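Local structure of serine-threonine phosphatase 2C (Toxoplasma gondii, 2I44) at residues Glu100-Leu105 with Lys147-Val152; Ser82-Glu87 with Leu109-Asp114; Gln36-Thr41 with Asn312-Thr317; Gly57-Thr62 with Ser138-Ala143; His258-Leu263 with Gln276-Ala281. The protein probably removes phosphate groups from phosphoserine and phosphothreonine in proteins, acting as a metal-dependent phosphatase of the PP2C family. All coordinates share one frame; numbering follows the deposited sequence.

In the fold
Interaction 3 opens first, at 36-41, and closes last, at 312-317, so the other four nest inside its loop. It joins the two sheets of the sandwich beside the calcium ions. Interaction 4 opens next and pairs strand 53-62 with strand 137-146. Within its loop, 82-87 meets 109-114 in interaction 2, a helix-helix contact. Interaction 1 starts at 100-105, before interaction 2 has closed, and ends at 147-152, after interaction 4 has closed. It therefore crosses both, and it ties helix 98-130 to the end of a hairpin. Interaction 5 follows these three in series and sets helix 274-286 on the other sheet.

Interaction 1. Residues Glu100-Leu105 with Lys147-Val152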
# COMPACT_ATOMS: atom_id res chain seq x y z
N GLU A 100 11.40 26.40 8.64
CA GLU A 100 10.56 26.65 7.48
C GLU A 100 10.35 25.38 6.66
O GLU A 100 9.24 25.11 6.19
CB GLU A 100 11.19 27.74 6.62
CG GLU A 100 10.18 28.58 5.88
CD GLU A 100 10.82 29.77 5.19
OE1 GLU A 100 11.56 30.52 5.88
OE2 GLU A 100 10.59 29.97 3.98
N VAL A 101 11.41 24.60 6.50
CA VAL A 101 11.32 23.35 5.76
C VAL A 101 10.29 22.49 6.46
O VAL A 101 9.23 22.19 5.91
CB VAL A 101 12.67 22.60 5.76
CG1 VAL A 101 12.48 21.20 5.17
CG2 VAL A 101 13.69 23.37 4.95
N ASP A 102 10.60 22.10 7.69
CA ASP A 102 9.72 21.27 8.50
C ASP A 102 8.29 21.77 8.55
O ASP A 102 7.38 21.03 8.91
CB ASP A 102 10.28 21.14 9.91
CG ASP A 102 11.45 20.18 9.98
OD1 ASP A 102 12.22 20.11 9.00
OD2 ASP A 102 11.61 19.51 11.02
N GLU A 103 8.08 23.03 8.20
CA GLU A 103 6.74 23.58 8.23
C GLU A 103 6.03 23.45 6.89
O GLU A 103 4.81 23.32 6.84
CB GLU A 103 6.79 25.05 8.65
CG GLU A 103 5.44 25.73 8.67
CD GLU A 103 5.46 27.04 9.44
OE1 GLU A 103 6.35 27.88 9.15
OE2 GLU A 103 4.60 27.23 10.32
N LYS A 104 6.79 23.48 5.80
CA LYS A 104 6.20 23.40 4.47
C LYS A 104 6.32 22.02 3.83
O LYS A 104 5.49 21.63 3.01
CB LYS A 104 6.84 24.45 3.56
CG LYS A 104 6.81 25.86 4.16
CD LYS A 104 7.47 26.89 3.26
CE LYS A 104 6.61 27.20 2.04
NZ LYS A 104 7.26 28.19 1.14
N LEU A 105 7.35 21.27 4.22
CA LEU A 105 7.60 19.94 3.68
C LEU A 105 6.41 18.98 3.75
O LEU A 105 6.15 18.26 2.79
CB LEU A 105 8.82 19.32 4.38
CG LEU A 105 9.42 18.04 3.77
CD1 LEU A 105 9.78 18.27 2.31
CD2 LEU A 105 10.66 17.63 4.55
N LYS A 147 13.55 13.44 4.92
CA LYS A 147 14.02 14.31 5.99
C LYS A 147 13.18 14.23 7.27
O LYS A 147 12.60 15.23 7.71
CB LYS A 147 14.06 15.77 5.50
CG LYS A 147 14.87 16.70 6.39
CD LYS A 147 14.76 18.15 5.95
CE LYS A 147 15.58 19.07 6.85
NZ LYS A 147 15.39 20.52 6.53
N GLY A 148 13.10 13.04 7.85
CA GLY A 148 12.35 12.88 9.09
C GLY A 148 10.85 12.78 8.99
O GLY A 148 10.17 12.65 10.01
N PHE A 149 10.30 12.85 7.78
CA PHE A 149 8.86 12.76 7.59
C PHE A 149 8.50 11.54 6.76
O PHE A 149 9.24 11.16 5.85
CB PHE A 149 8.32 14.00 6.89
CG PHE A 149 8.30 15.23 7.76
CD1 PHE A 149 7.36 15.36 8.77
CD2 PHE A 149 9.23 16.24 7.57
CE1 PHE A 149 7.34 16.49 9.59
CE2 PHE A 149 9.23 17.38 8.39
CZ PHE A 149 8.29 17.50 9.40
N VAL A 150 7.37 10.93 7.08
CA VAL A 150 6.89 9.79 6.33
C VAL A 150 5.50 10.13 5.84
O VAL A 150 4.58 10.33 6.63
CB VAL A 150 6.84 8.51 7.18
CG1 VAL A 150 6.25 7.37 6.35
CG2 VAL A 150 8.23 8.14 7.63
N ALA A 151 5.36 10.22 4.52
CA ALA A 151 4.09 10.52 3.89
C ALA A 151 3.42 9.20 3.54
O ALA A 151 3.82 8.54 2.57
CB ALA A 151 4.31 11.36 2.64
N VAL A 152 2.42 8.82 4.32
CA VAL A 152 1.70 7.58 4.09
C VAL A 152 0.51 7.79 3.16
O VAL A 152 -0.28 8.72 3.34
CB VAL A 152 1.18 6.97 5.42
CG1 VAL A 152 0.35 5.73 5.14
CG2 VAL A 152 2.34 6.60 6.33
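F149 puts its ring against D102 and L105, and this is the tight part of the contact. L105 CD2 approaches the ring obliquely and lies 3.6 Å from F149 CD2. Farther out, F149 CZ is 3.7 Å from the carbonyl O of D102. F149 CE2 meets the D102 carboxylate at its carbon, CG, at 3.9 Å. Carboxylate and ring planes are steeply inclined, 74° apart. F149 CB points toward the helix, and CG, anti to the carbonyl carbon (chi1 -73°), carries the ring on from there. P106, L109, V251 and R253 also touch this side chain, so the ring is buried. The contact fixes helix 98-130 to one end of a sheet in the PP2C sandwich. K147 and G148 form the tight turn of a beta hairpin between strands 137-146 and 149-155, with backbone angles close to a type I' turn. G148 has a positive phi (79°) at which a side chain would jam against the preceding carbonyl O. The K147 side is more open to solvent, with one close touch at the tip. Its chain runs out extended and crosses V101 at about a right angle. K147 NZ ends 3.3 Å from V101 CG1, a polar tip resting on a methyl group. Nearer its root, K147 CB is 4.0 Å from L105 CD2. D102 OD1 and K147 NZ are 4.0 Å apart, too far for a salt bridge, though their opposite charges probably attract. D102 OD2 has a second, long and weak, ion pair with R253.

Interaction 2. Residues Ser82-Glu87 with Leu109-Asp114; sequences SPAWQE and LDQAVD
A84 and A112 meet where helices 83-92 and 98-130 come close. A84 CB is the bump from the first helix, and it fills the dip beside Q111 CG and A112 CA, 3.8 Å from each. A112 CB is the answering bump. It fills the dip between A84 CB and the edge of the W85 indole. A112 CB sits 4.0 Å from A84 CB and also reaches the start of W85, 4.1 Å from the backbone N of that residue. W85 CE3 bounds the dip on the indole side, and the methyl lies close to the ring plane. The two segments form part of an antiparallel helical hairpin on the outside of the PP2C sandwich. Their axes approach to 8.2 Å at 149°, and the small alanines allow this closeness. Beyond A112, W85 CZ3 rests 3.8 Å from L109 CD2. W85 CG is anti to its backbone N (chi1 -176°), beside the carbonyl carbon, and from there the ring reaches across to L109. The indole continues inward to L79, I80 and V144. At the other end S82 is the N-cap of its helix. S82 OG accepts from W85 N at 3.3 Å. The same hydroxyl bonds to D115 of the facing helix and passes 3.9 Å from A112 CA.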
# COMPACT_ATOMS: atom_id res chain seq x y z
N SER A 82 6.39 14.63 -10.42
CA SER A 82 5.44 15.58 -9.85
C SER A 82 6.03 16.97 -9.62
O SER A 82 7.06 17.12 -8.97
CB SER A 82 4.91 15.05 -8.53
OG SER A 82 4.23 16.05 -7.80
N PRO A 83 5.37 18.01 -10.15
CA PRO A 83 5.88 19.37 -9.95
C PRO A 83 5.97 19.60 -8.45
O PRO A 83 6.82 20.36 -7.98
CB PRO A 83 4.81 20.23 -10.61
CG PRO A 83 4.36 19.36 -11.76
CD PRO A 83 4.22 18.01 -11.08
N ALA A 84 5.10 18.92 -7.71
CA ALA A 84 5.06 19.02 -6.26
C ALA A 84 6.34 18.42 -5.69
O ALA A 84 6.87 18.91 -4.69
CB ALA A 84 3.84 18.27 -5.73
N TRP A 85 6.82 17.36 -6.33
CA TRP A 85 8.05 16.72 -5.87
C TRP A 85 9.26 17.55 -6.27
O TRP A 85 10.27 17.56 -5.57
CB TRP A 85 8.16 15.31 -6.44
CG TRP A 85 9.36 14.58 -5.91
CD1 TRP A 85 10.54 14.37 -6.57
CD2 TRP A 85 9.51 14.01 -4.61
NE1 TRP A 85 11.42 13.70 -5.75
CE2 TRP A 85 10.82 13.47 -4.54
CE3 TRP A 85 8.68 13.91 -3.48
CZ2 TRP A 85 11.31 12.83 -3.40
CZ3 TRP A 85 9.17 13.27 -2.34
CH2 TRP A 85 10.47 12.74 -2.31
N GLN A 86 9.16 18.24 -7.40
CA GLN A 86 10.26 19.08 -7.86
C GLN A 86 10.47 20.15 -6.79
O GLN A 86 11.60 20.52 -6.49
CB GLN A 86 9.92 19.75 -9.19
CG GLN A 86 9.46 18.75 -10.26
CD GLN A 86 9.08 19.42 -11.57
OE1 GLN A 86 8.90 20.64 -11.64
NE2 GLN A 86 8.93 18.62 -12.63
N GLU A 87 9.37 20.64 -6.22
CA GLU A 87 9.45 21.65 -5.18
C GLU A 87 10.00 21.02 -3.91
O GLU A 87 10.59 21.71 -3.08
CB GLU A 87 8.07 22.27 -4.90
CG GLU A 87 7.32 22.68 -6.14
CD GLU A 87 6.29 23.77 -5.89
OE1 GLU A 87 5.72 23.82 -4.77
OE2 GLU A 87 6.04 24.56 -6.82
N LEU A 109 4.79 17.10 0.53
CA LEU A 109 4.83 15.65 0.44
C LEU A 109 3.43 15.09 0.23
O LEU A 109 3.24 14.17 -0.55
CB LEU A 109 5.43 15.05 1.72
CG LEU A 109 6.91 15.31 1.99
CD1 LEU A 109 7.31 14.70 3.34
CD2 LEU A 109 7.74 14.71 0.87
N ASP A 110 2.45 15.66 0.92
CA ASP A 110 1.07 15.24 0.80
C ASP A 110 0.64 15.38 -0.65
O ASP A 110 0.18 14.42 -1.29
CB ASP A 110 0.17 16.10 1.71
CG ASP A 110 -1.32 15.84 1.50
OD1 ASP A 110 -1.83 16.10 0.39
OD2 ASP A 110 -1.99 15.38 2.46
N GLN A 111 0.82 16.58 -1.19
CA GLN A 111 0.45 16.88 -2.56
C GLN A 111 1.16 15.98 -3.58
O GLN A 111 0.57 15.56 -4.57
CB GLN A 111 0.74 18.35 -2.88
CG GLN A 111 0.35 18.77 -4.28
CD GLN A 111 -1.14 18.67 -4.51
OE1 GLN A 111 -1.94 19.26 -3.77
NE2 GLN A 111 -1.53 17.91 -5.53
N ALA A 112 2.44 15.71 -3.35
CA ALA A 112 3.20 14.87 -4.27
C ALA A 112 2.66 13.43 -4.29
O ALA A 112 2.56 12.81 -5.35
CB ALA A 112 4.68 14.86 -3.89
N VAL A 113 2.33 12.91 -3.12
CA VAL A 113 1.81 11.55 -3.03
C VAL A 113 0.45 11.51 -3.73
O VAL A 113 0.13 10.56 -4.43
CB VAL A 113 1.67 11.10 -1.55
CG1 VAL A 113 0.94 9.77 -1.46
CG2 VAL A 113 3.06 10.98 -0.94
N ASP A 114 -0.32 12.57 -3.55
CA ASP A 114 -1.63 12.64 -4.18
C ASP A 114 -1.46 12.61 -5.70
O ASP A 114 -2.18 11.88 -6.39
CB ASP A 114 -2.36 13.93 -3.77
CG ASP A 114 -3.84 13.85 -4.04
OD1 ASP A 114 -4.53 13.11 -3.31
OD2 ASP A 114 -4.32 14.50 -4.99

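Interaction 3. Residues Gln36-Thr41 with Asn312-Thr317; sequences QEDRFT and NITAMT
At the metal end of the PP2C beta sandwich, D38 of one sheet faces T314 of the other. T314 OG1 donates to D38 OD2 at 2.9 Å, using the anti lone pair of that oxygen. T314 OG1 is also bonded to T28, and T265 adds a further hydrogen bond to D38 OD2. The other carboxylate oxygen, D38 OD1, receives a hydrogen bond from a water at 3.0 Å. That water also donates to the backbone O of N312 at 2.9 Å and is itself a calcium ligand. D38 and N312 are thus second-shell residues that position a first-shell water. Strands 38-41 and 313-317 belong to opposite sheets of the sandwich. Their axes run nearly parallel, at 15°, and come within 7.6 Å, so side chains fill the gap. Bonds within 36-39 hold the backbone around D38. Q36 OE1 accepts from D38 N at 3.0 Å, and R39 NH1 donates to the carbonyl oxygens of both Q36 and D38. Away from the metals the contact turns apolar. F40 CD2 lies 3.9 Å from T314 CG2. M316 CE, the methyl of a selenomethionine, is 4.0 Å from F40 CB. M316 bends at chi3 (-82°), and its CE also comes to 3.5 Å from T41 O.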
# COMPACT_ATOMS: atom_id res chain seq x y z
N GLN A 36 0.35 -15.68 -7.70
CA GLN A 36 1.01 -14.77 -6.77
C GLN A 36 0.68 -13.39 -7.33
O GLN A 36 1.28 -12.96 -8.32
CB GLN A 36 2.52 -15.00 -6.76
CG GLN A 36 3.32 -13.96 -5.96
CD GLN A 36 2.77 -13.71 -4.56
OE1 GLN A 36 1.71 -13.10 -4.40
NE2 GLN A 36 3.48 -14.20 -3.55
N GLU A 37 -0.28 -12.71 -6.71
CA GLU A 37 -0.69 -11.41 -7.20
C GLU A 37 -0.26 -10.23 -6.33
O GLU A 37 -0.68 -9.10 -6.56
CB GLU A 37 -2.21 -11.41 -7.41
CG GLU A 37 -2.68 -12.66 -8.14
CD GLU A 37 -4.08 -12.55 -8.71
OE1 GLU A 37 -4.97 -12.01 -8.02
OE2 GLU A 37 -4.29 -13.02 -9.85
N ASP A 38 0.58 -10.51 -5.34
CA ASP A 38 1.12 -9.47 -4.47
C ASP A 38 2.38 -8.94 -5.16
O ASP A 38 3.12 -9.71 -5.78
CB ASP A 38 1.53 -10.04 -3.11
CG ASP A 38 0.41 -10.02 -2.09
OD1 ASP A 38 -0.76 -9.74 -2.44
OD2 ASP A 38 0.71 -10.31 -0.90
N ARG A 39 2.62 -7.64 -5.05
CA ARG A 39 3.80 -7.02 -5.62
C ARG A 39 4.32 -5.97 -4.63
O ARG A 39 3.64 -5.64 -3.66
CB ARG A 39 3.47 -6.38 -6.97
CG ARG A 39 3.17 -7.39 -8.08
CD ARG A 39 4.41 -8.23 -8.41
NE ARG A 39 4.19 -9.10 -9.57
CZ ARG A 39 3.47 -10.22 -9.55
NH1 ARG A 39 2.88 -10.64 -8.43
NH2 ARG A 39 3.32 -10.93 -10.67
N PHE A 40 5.52 -5.46 -4.87
CA PHE A 40 6.08 -4.47 -3.96
C PHE A 40 7.22 -3.70 -4.61
O PHE A 40 7.81 -4.13 -5.61
CB PHE A 40 6.56 -5.15 -2.68
CG PHE A 40 7.53 -6.27 -2.91
CD1 PHE A 40 8.86 -6.01 -3.22
CD2 PHE A 40 7.12 -7.60 -2.80
CE1 PHE A 40 9.77 -7.05 -3.42
CE2 PHE A 40 8.02 -8.64 -3.00
CZ PHE A 40 9.34 -8.37 -3.30
N THR A 41 7.55 -2.56 -4.02
CA THR A 41 8.58 -1.69 -4.55
C THR A 41 9.29 -0.98 -3.41
O THR A 41 8.66 -0.47 -2.50
CB THR A 41 7.96 -0.65 -5.50
OG1 THR A 41 7.36 -1.32 -6.62
CG2 THR A 41 9.01 0.35 -5.99
N ASN A 312 -2.18 -14.84 -0.55
CA ASN A 312 -0.81 -14.42 -0.86
C ASN A 312 -0.47 -13.57 0.37
O ASN A 312 -1.34 -12.88 0.91
CB ASN A 312 -0.74 -13.50 -2.09
CG ASN A 312 -1.02 -14.21 -3.40
OD1 ASN A 312 -0.82 -15.42 -3.53
ND2 ASN A 312 -1.47 -13.45 -4.39
N ILE A 313 0.78 -13.62 0.82
CA ILE A 313 1.21 -12.85 1.98
C ILE A 313 2.51 -12.13 1.66
O ILE A 313 3.47 -12.74 1.19
CB ILE A 313 1.46 -13.74 3.21
CG1 ILE A 313 0.28 -14.69 3.43
CG2 ILE A 313 1.64 -12.87 4.45
CD1 ILE A 313 0.50 -15.70 4.55
N THR A 314 2.53 -10.83 1.91
CA THR A 314 3.70 -10.02 1.67
C THR A 314 3.90 -9.06 2.83
O THR A 314 2.96 -8.40 3.27
CB THR A 314 3.56 -9.20 0.36
OG1 THR A 314 3.55 -10.10 -0.75
CG2 THR A 314 4.72 -8.22 0.20
N ALA A 315 5.14 -9.00 3.32
CA ALA A 315 5.47 -8.13 4.43
C ALA A 315 6.78 -7.40 4.15
O ALA A 315 7.74 -7.99 3.67
CB ALA A 315 5.57 -8.92 5.72
N MSE A 316 6.80 -6.11 4.43
CA MSE A 316 7.98 -5.28 4.24
C MSE A 316 8.17 -4.60 5.59
O MSE A 316 7.30 -3.86 6.04
CB MSE A 316 7.73 -4.23 3.14
CG MSE A 316 8.92 -3.33 2.82
SE MSE A 316 8.53 -1.97 1.46
CE MSE A 316 8.76 -3.07 -0.11
N THR A 317 9.30 -4.87 6.23
CA THR A 317 9.60 -4.29 7.53
C THR A 317 10.67 -3.20 7.44
O THR A 317 11.70 -3.38 6.79
CB THR A 317 10.08 -5.37 8.53
OG1 THR A 317 11.10 -6.17 7.93
CG2 THR A 317 8.91 -6.27 8.93
O HOH W 1 -2.61 -10.58 -0.30

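Interaction 4. Residues Gly57-Thr62 with Ser138-Ala143; sequences GVFDGT and STSVTA. With CA (calcium ion), chain E; CA (calcium ion), chain D.
D60 and T139 face each other on neighbouring antiparallel strands, close to the calcium site. D60 CB comes first and lies 3.1 Å from T139 OG1. The next atom, CG, is anti to the backbone N (chi1 -173°). Beyond it the carboxylate reaches the metals. There the two oxygens part company. D60 OD1 binds one calcium ion at 2.2 Å. D60 OD2 binds the second calcium ion, also at 2.2 Å. The backbone beneath is gripped twice. D60 N donates to T139 OG1 at 3.1 Å, and T139 N donates to D60 O at 2.9 Å from above the carbonyl plane. T139 OG1 has a further bond to S158. Farther along the strands, V58 and V141 form a hydrogen-bonded pair, with V58 N to V141 O the firmer bond. F59 turns the edge of its ring to T139 O and S140 OG. The carbonyl O of G61 is another ligand of the first calcium ion, at 2.2 Å. D266 and D311 complete the protein ligands of the second. One water lies 2.1 Å from each calcium ion and bridges them. Two metals joined by a carboxylate and a water form the dinuclear centre of PP2C phosphatases. In relatives such a bridging water is thought to attack the phosphate, so this site is probably built for the same hydrolysis.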
# COMPACT_ATOMS: atom_id res chain seq x y z
N GLY A 57 6.54 0.58 -0.98
CA GLY A 57 5.23 0.27 -1.51
C GLY A 57 4.95 -1.22 -1.62
O GLY A 57 5.81 -2.00 -2.01
N VAL A 58 3.73 -1.61 -1.27
CA VAL A 58 3.29 -2.99 -1.35
C VAL A 58 1.95 -2.97 -2.06
O VAL A 58 1.12 -2.09 -1.80
CB VAL A 58 3.15 -3.61 0.06
CG1 VAL A 58 2.55 -5.01 -0.04
CG2 VAL A 58 4.51 -3.68 0.74
N PHE A 59 1.72 -3.92 -2.96
CA PHE A 59 0.48 -3.93 -3.73
C PHE A 59 -0.22 -5.28 -3.80
O PHE A 59 0.35 -6.26 -4.26
CB PHE A 59 0.80 -3.45 -5.15
CG PHE A 59 1.70 -2.25 -5.20
CD1 PHE A 59 1.18 -0.97 -5.01
CD2 PHE A 59 3.07 -2.40 -5.38
CE1 PHE A 59 2.02 0.14 -5.00
CE2 PHE A 59 3.92 -1.29 -5.38
CZ PHE A 59 3.39 -0.02 -5.18
N ASP A 60 -1.48 -5.31 -3.35
CA ASP A 60 -2.26 -6.55 -3.38
C ASP A 60 -3.14 -6.56 -4.63
O ASP A 60 -4.19 -5.91 -4.68
CB ASP A 60 -3.14 -6.67 -2.12
CG ASP A 60 -3.85 -8.03 -2.01
OD1 ASP A 60 -3.81 -8.82 -2.98
OD2 ASP A 60 -4.46 -8.30 -0.95
N GLY A 61 -2.71 -7.30 -5.65
CA GLY A 61 -3.49 -7.37 -6.87
C GLY A 61 -4.62 -8.37 -6.77
O GLY A 61 -4.62 -9.25 -5.90
N THR A 62 -5.61 -8.22 -7.65
CA THR A 62 -6.75 -9.12 -7.70
C THR A 62 -7.28 -9.14 -9.14
O THR A 62 -7.21 -8.14 -9.85
CB THR A 62 -7.87 -8.68 -6.74
OG1 THR A 62 -8.98 -9.57 -6.85
CG2 THR A 62 -8.33 -7.28 -7.06
N SER A 138 -5.69 -3.42 -7.98
CA SER A 138 -4.70 -3.61 -6.94
C SER A 138 -4.87 -2.59 -5.81
O SER A 138 -5.24 -1.43 -6.04
CB SER A 138 -3.27 -3.49 -7.52
OG SER A 138 -2.28 -3.66 -6.51
N THR A 139 -4.62 -3.03 -4.59
CA THR A 139 -4.69 -2.12 -3.45
C THR A 139 -3.31 -1.49 -3.45
O THR A 139 -2.44 -1.84 -4.26
CB THR A 139 -4.79 -2.84 -2.12
OG1 THR A 139 -3.58 -3.57 -1.91
CG2 THR A 139 -5.98 -3.79 -2.08
N SER A 140 -3.10 -0.58 -2.51
CA SER A 140 -1.82 0.06 -2.37
C SER A 140 -1.63 0.71 -1.00
O SER A 140 -2.54 1.32 -0.46
CB SER A 140 -1.63 1.13 -3.46
OG SER A 140 -0.48 1.92 -3.20
N VAL A 141 -0.44 0.51 -0.44
CA VAL A 141 -0.04 1.15 0.80
C VAL A 141 1.36 1.61 0.45
O VAL A 141 2.21 0.80 0.07
CB VAL A 141 0.08 0.19 2.02
CG1 VAL A 141 -1.29 -0.10 2.58
CG2 VAL A 141 0.82 -1.07 1.63
N THR A 142 1.59 2.92 0.52
CA THR A 142 2.90 3.46 0.21
C THR A 142 3.38 4.36 1.32
O THR A 142 2.59 4.88 2.10
CB THR A 142 2.87 4.27 -1.11
OG1 THR A 142 1.93 5.34 -1.00
CG2 THR A 142 2.51 3.37 -2.29
N ALA A 143 4.69 4.53 1.40
CA ALA A 143 5.29 5.38 2.42
C ALA A 143 6.48 6.10 1.79
O ALA A 143 7.35 5.48 1.19
CB ALA A 143 5.76 4.55 3.61
CA CA E . -4.80 -10.46 -4.07
CA CA D . -4.91 -10.44 -0.54
O HOH W 1 -2.61 -10.58 -0.30
O HOH W 2 -4.96 -11.56 -2.31
O HOH W 3 -6.73 -9.79 -0.66
O HOH W 4 -6.91 -9.70 -3.45
O HOH W 5 -5.11 -12.18 -5.52

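Interaction 5. Residues His258-Leu263 with Gln276-Ala281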
# COMPACT_ATOMS: atom_id res chain seq x y z
N HIS A 258 10.10 6.27 17.33
CA HIS A 258 9.59 5.44 16.24
C HIS A 258 10.57 4.30 15.98
O HIS A 258 11.74 4.52 15.63
CB HIS A 258 9.37 6.30 14.99
CG HIS A 258 8.11 7.11 15.05
ND1 HIS A 258 6.96 6.76 14.37
CD2 HIS A 258 7.79 8.20 15.79
CE1 HIS A 258 5.99 7.59 14.69
NE2 HIS A 258 6.46 8.47 15.55
N ARG A 259 10.08 3.07 16.15
CA ARG A 259 10.92 1.89 16.00
C ARG A 259 10.75 1.08 14.72
O ARG A 259 11.74 0.65 14.13
CB ARG A 259 10.68 0.95 17.19
CG ARG A 259 11.06 1.54 18.53
CD ARG A 259 12.53 1.33 18.83
NE ARG A 259 12.93 2.02 20.06
CZ ARG A 259 13.09 3.34 20.16
NH1 ARG A 259 12.91 4.12 19.10
NH2 ARG A 259 13.44 3.87 21.33
N VAL A 260 9.51 0.86 14.30
CA VAL A 260 9.32 0.05 13.11
C VAL A 260 8.02 0.33 12.37
O VAL A 260 6.99 0.65 12.96
CB VAL A 260 9.39 -1.44 13.49
CG1 VAL A 260 8.35 -1.75 14.57
CG2 VAL A 260 9.17 -2.32 12.27
N MSE A 261 8.09 0.23 11.05
CA MSE A 261 6.94 0.43 10.19
C MSE A 261 6.80 -0.87 9.40
O MSE A 261 7.80 -1.44 8.96
CB MSE A 261 7.18 1.62 9.25
CG MSE A 261 6.05 1.89 8.26
SE MSE A 261 6.36 3.50 7.21
CE MSE A 261 5.03 4.63 8.04
N ILE A 262 5.57 -1.34 9.25
CA ILE A 262 5.32 -2.58 8.53
C ILE A 262 4.28 -2.38 7.45
O ILE A 262 3.13 -2.04 7.74
CB ILE A 262 4.82 -3.70 9.49
CG1 ILE A 262 5.86 -3.96 10.58
CG2 ILE A 262 4.54 -4.97 8.70
CD1 ILE A 262 5.41 -4.98 11.62
N LEU A 263 4.68 -2.58 6.20
CA LEU A 263 3.74 -2.46 5.09
C LEU A 263 3.42 -3.90 4.72
O LEU A 263 4.32 -4.71 4.52
CB LEU A 263 4.38 -1.73 3.90
CG LEU A 263 4.80 -0.27 4.10
CD1 LEU A 263 6.17 -0.21 4.74
CD2 LEU A 263 4.82 0.46 2.76
N GLN A 276 0.49 -7.58 17.26
CA GLN A 276 1.09 -8.90 17.04
C GLN A 276 2.19 -8.84 15.99
O GLN A 276 3.25 -9.46 16.14
CB GLN A 276 0.03 -9.91 16.60
CG GLN A 276 -0.96 -10.30 17.69
CD GLN A 276 -2.00 -11.28 17.20
OE1 GLN A 276 -2.70 -11.01 16.24
NE2 GLN A 276 -2.09 -12.43 17.85
N ALA A 277 1.94 -8.09 14.91
CA ALA A 277 2.94 -7.98 13.85
C ALA A 277 4.19 -7.27 14.36
O ALA A 277 5.31 -7.74 14.13
CB ALA A 277 2.35 -7.23 12.66
N VAL A 278 4.01 -6.16 15.05
CA VAL A 278 5.15 -5.41 15.55
C VAL A 278 5.98 -6.27 16.51
O VAL A 278 7.21 -6.31 16.42
CB VAL A 278 4.70 -4.13 16.27
CG1 VAL A 278 5.88 -3.48 16.97
CG2 VAL A 278 4.09 -3.17 15.26
N GLU A 279 5.31 -6.96 17.42
CA GLU A 279 5.99 -7.83 18.38
C GLU A 279 6.83 -8.88 17.67
O GLU A 279 8.02 -9.04 17.97
CB GLU A 279 4.97 -8.52 19.29
CG GLU A 279 5.57 -9.60 20.17
CD GLU A 279 4.59 -10.13 21.20
OE1 GLU A 279 4.36 -9.43 22.21
OE2 GLU A 279 4.06 -11.24 21.00
N ILE A 280 6.22 -9.60 16.72
CA ILE A 280 6.92 -10.63 15.96
C ILE A 280 8.12 -10.04 15.23
O ILE A 280 9.21 -10.61 15.25
CB ILE A 280 5.98 -11.29 14.93
CG1 ILE A 280 4.86 -12.05 15.65
CG2 ILE A 280 6.76 -12.25 14.03
CD1 ILE A 280 3.84 -12.66 14.72
N ALA A 281 7.91 -8.89 14.59
CA ALA A 281 8.97 -8.21 13.85
C ALA A 281 10.07 -7.71 14.79
O ALA A 281 11.25 -7.84 14.50
CB ALA A 281 8.39 -7.05 13.05
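V260 and I262 point from strand 258-264 toward V278, A277 and A281 of helix 274-286. This is a helix lying on the outer face of a sheet in the PP2C sandwich. The segment axes are 9.4 Å apart and cross at 118°. Two aliphatic groups carry the contact. V260 and V278 lie alongside each other, pointing opposite ways, and touch by one methyl each, V260 CG1 to V278 CG1 at 3.9 Å. The V260 methyl that touches V278 is the one set between its own backbone N and carbonyl carbon (chi1 57°). V260 also takes part, with R259, in a classic beta bulge opposite G163. I262 approaches differently. Its chain runs straight outward, with CD1 anti to CA (chi2 176°), and its tip meets the helix between two alanines. A277 CB and A281 CB, one turn apart, each lie 3.9 Å from I262 CD1. L295 of helix 291-305 also touches I262 and A277. Selenomethionine M261, between V260 and I262, points the other way, to V150 and V152 of the opposing sheet. The same I262 CD1 methyl also presses on helix backbone, 3.7 Å from the carbonyl O of A277.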